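Local coordinates for plasmin and fibronectin-binding protein A (Streptococcus pneumoniae, PDB 4MR0) that acts as a surface adhesin and invasin that binds human fibronectin, plasmin, plasminogen and serum albumin, at residues 520-523 with 529-532. Sequence-based numbering, arbitrary orientation.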
ATOM      1  N   ASN A 520      13.445  19.377  15.672  1.00 22.44           N
ATOM      2  CA  ASN A 520      12.460  18.342  15.926  1.00 22.41           C
ATOM      3  C   ASN A 520      12.156  18.513  17.416  1.00 23.21           C
ATOM      4  O   ASN A 520      12.950  19.115  18.140  1.00 23.24           O
ATOM      5  CB  ASN A 520      13.061  16.968  15.646  1.00 19.61           C
ATOM      6  CG  ASN A 520      13.376  16.762  14.176  1.00 20.33           C
ATOM      7  OD1 ASN A 520      12.477  16.561  13.358  1.00 21.49           O
ATOM      8  ND2 ASN A 520      14.656  16.822  13.831  1.00 20.26           N
ATOM      9  N   GLN A 521      11.008  18.021  17.865  1.00 24.47           N
ATOM     10  CA  GLN A 521      10.621  18.128  19.270  1.00 26.23           C
ATOM     11  C   GLN A 521      10.467  16.745  19.895  1.00 26.10           C
ATOM     12  O   GLN A 521       9.958  15.817  19.259  1.00 25.27           O
ATOM     13  CB  GLN A 521       9.313  18.915  19.397  1.00 29.82           C
ATOM     14  CG  GLN A 521       9.488  20.425  19.302  1.00 36.45           C
ATOM     15  CD  GLN A 521       8.165  21.158  19.143  1.00 41.28           C
ATOM     16  OE1 GLN A 521       7.186  20.859  19.832  1.00 43.48           O
ATOM     17  NE2 GLN A 521       8.133  22.131  18.235  1.00 42.84           N
ATOM     18  N   PHE A 522      10.913  16.608  21.141  1.00 25.27           N
ATOM     19  CA  PHE A 522      10.845  15.327  21.841  1.00 27.07           C
ATOM     20  C   PHE A 522      10.241  15.487  23.230  1.00 28.31           C
ATOM     21  O   PHE A 522      10.584  16.414  23.961  1.00 28.39           O
ATOM     22  CB  PHE A 522      12.249  14.728  21.959  1.00 25.37           C
ATOM     23  CG  PHE A 522      12.993  14.661  20.653  1.00 24.11           C
ATOM     24  CD1 PHE A 522      12.848  13.567  19.808  1.00 24.69           C
ATOM     25  CD2 PHE A 522      13.821  15.703  20.263  1.00 22.51           C
ATOM     26  CE1 PHE A 522      13.529  13.512  18.589  1.00 24.57           C
ATOM     27  CE2 PHE A 522      14.506  15.662  19.050  1.00 24.50           C
ATOM     28  CZ  PHE A 522      14.358  14.566  18.210  1.00 23.77           C
ATOM     29  N   TYR A 523       9.348  14.573  23.590  1.00 29.86           N
ATOM     30  CA  TYR A 523       8.687  14.617  24.890  1.00 32.24           C
ATOM     31  C   TYR A 523       8.586  13.235  25.516  1.00 34.14           C
ATOM     32  O   TYR A 523       8.228  12.262  24.850  1.00 33.60           O
ATOM     33  CB  TYR A 523       7.274  15.177  24.750  1.00 32.46           C
ATOM     34  CG  TYR A 523       7.202  16.524  24.084  1.00 33.45           C
ATOM     35  CD1 TYR A 523       7.411  17.694  24.808  1.00 34.60           C
ATOM     36  CD2 TYR A 523       6.925  16.628  22.719  1.00 33.44           C
ATOM     37  CE1 TYR A 523       7.343  18.941  24.190  1.00 35.95           C
ATOM     38  CE2 TYR A 523       6.858  17.865  22.094  1.00 34.42           C
ATOM     39  CZ  TYR A 523       7.066  19.017  22.832  1.00 35.70           C
ATOM     40  OH  TYR A 523       7.004  20.243  22.213  1.00 37.40           O
ATOM     41  N   TYR A 529      17.433  11.117  22.076  1.00 31.77           N
ATOM     42  CA  TYR A 529      16.526  11.803  21.163  1.00 30.22           C
ATOM     43  C   TYR A 529      16.990  11.616  19.719  1.00 29.55           C
ATOM     44  O   TYR A 529      16.206  11.249  18.843  1.00 28.85           O
ATOM     45  CB  TYR A 529      16.484  13.306  21.470  1.00 29.39           C
ATOM     46  CG  TYR A 529      15.846  13.694  22.789  1.00 29.77           C
ATOM     47  CD1 TYR A 529      15.283  12.737  23.634  1.00 30.65           C
ATOM     48  CD2 TYR A 529      15.784  15.033  23.177  1.00 29.87           C
ATOM     49  CE1 TYR A 529      14.672  13.109  24.837  1.00 31.40           C
ATOM     50  CE2 TYR A 529      15.179  15.416  24.369  1.00 30.47           C
ATOM     51  CZ  TYR A 529      14.623  14.453  25.192  1.00 30.90           C
ATOM     52  OH  TYR A 529      13.998  14.838  26.355  1.00 32.75           O
ATOM     53  N   ILE A 530      18.272  11.880  19.487  1.00 29.18           N
ATOM     54  CA  ILE A 530      18.863  11.771  18.158  1.00 29.02           C
ATOM     55  C   ILE A 530      20.163  10.976  18.195  1.00 29.58           C
ATOM     56  O   ILE A 530      21.047  11.246  19.008  1.00 29.60           O
ATOM     57  CB  ILE A 530      19.178  13.172  17.581  1.00 28.88           C
ATOM     58  CG1 ILE A 530      17.917  14.036  17.590  1.00 29.60           C
ATOM     59  CG2 ILE A 530      19.735  13.046  16.168  1.00 28.95           C
ATOM     60  CD1 ILE A 530      18.171  15.495  17.258  1.00 30.68           C
ATOM     61  N   SER A 531      20.269   9.991  17.312  1.00 30.59           N
ATOM     62  CA  SER A 531      21.465   9.164  17.208  1.00 29.88           C
ATOM     63  C   SER A 531      22.003   9.291  15.786  1.00 30.58           C
ATOM     64  O   SER A 531      21.352   8.873  14.829  1.00 30.64           O
ATOM     65  CB  SER A 531      21.134   7.698  17.499  1.00 30.49           C
ATOM     66  OG  SER A 531      20.577   7.548  18.789  1.00 33.66           O
ATOM     67  N   PHE A 532      23.186   9.881  15.654  1.00 30.15           N
ATOM     68  CA  PHE A 532      23.827  10.072  14.355  1.00 30.12           C
ATOM     69  C   PHE A 532      25.022   9.124  14.355  1.00 31.82           C
ATOM     70  O   PHE A 532      26.085   9.437  14.896  1.00 31.41           O
ATOM     71  CB  PHE A 532      24.264  11.534  14.215  1.00 28.83           C
ATOM     72  CG  PHE A 532      24.752  11.907  12.845  1.00 29.41           C
ATOM     73  CD1 PHE A 532      24.327  11.214  11.717  1.00 29.23           C
ATOM     74  CD2 PHE A 532      25.602  12.998  12.680  1.00 29.55           C
ATOM     75  CE1 PHE A 532      24.740  11.601  10.443  1.00 29.10           C
ATOM     76  CE2 PHE A 532      26.020  13.396  11.409  1.00 30.55           C
ATOM     77  CZ  PHE A 532      25.588  12.694  10.288  1.00 30.15           C
TER
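Phe522 and Tyr529 lay their rings almost parallel, with the planes at 21°, but slid so far apart that they barely overlap (centroids 4.9 Å from each other). One face of each ring is instead covered over its centre by the other residue's CB. Phe522 CB sits 3.7 Å from the centroid of the Tyr529 ring, and Tyr529 CB stands 3.7 Å from the centroid of the Phe522 ring. The result is a reciprocal pair of CH-pi contacts between side chains that run past each other in opposite directions. In both residues CG lies anti to the carbonyl carbon (chi1 -52° and -68°), and from there each ring extends across the other residue's CB. The side chains of Phe522 and Ile530 cross at about a right angle, with Phe522 CZ 3.7 Å from Ile530 CG1. Phe522 CE1 also meets the backbone at Tyr529 O (3.5 Å). The buried Phe522 O has no partner in the model. The contact joins the end of strand 515-523 to the start of strand 530-535 across a short loop, near the C-terminal end of a right-handed parallel beta-helix. Strand 515-523 pairs with strand 490-500, and strand 530-535 with strand 506-509. Phe522 also packs on Ile499 and Ile506 from these neighbours, while Ile530 touches Phe551.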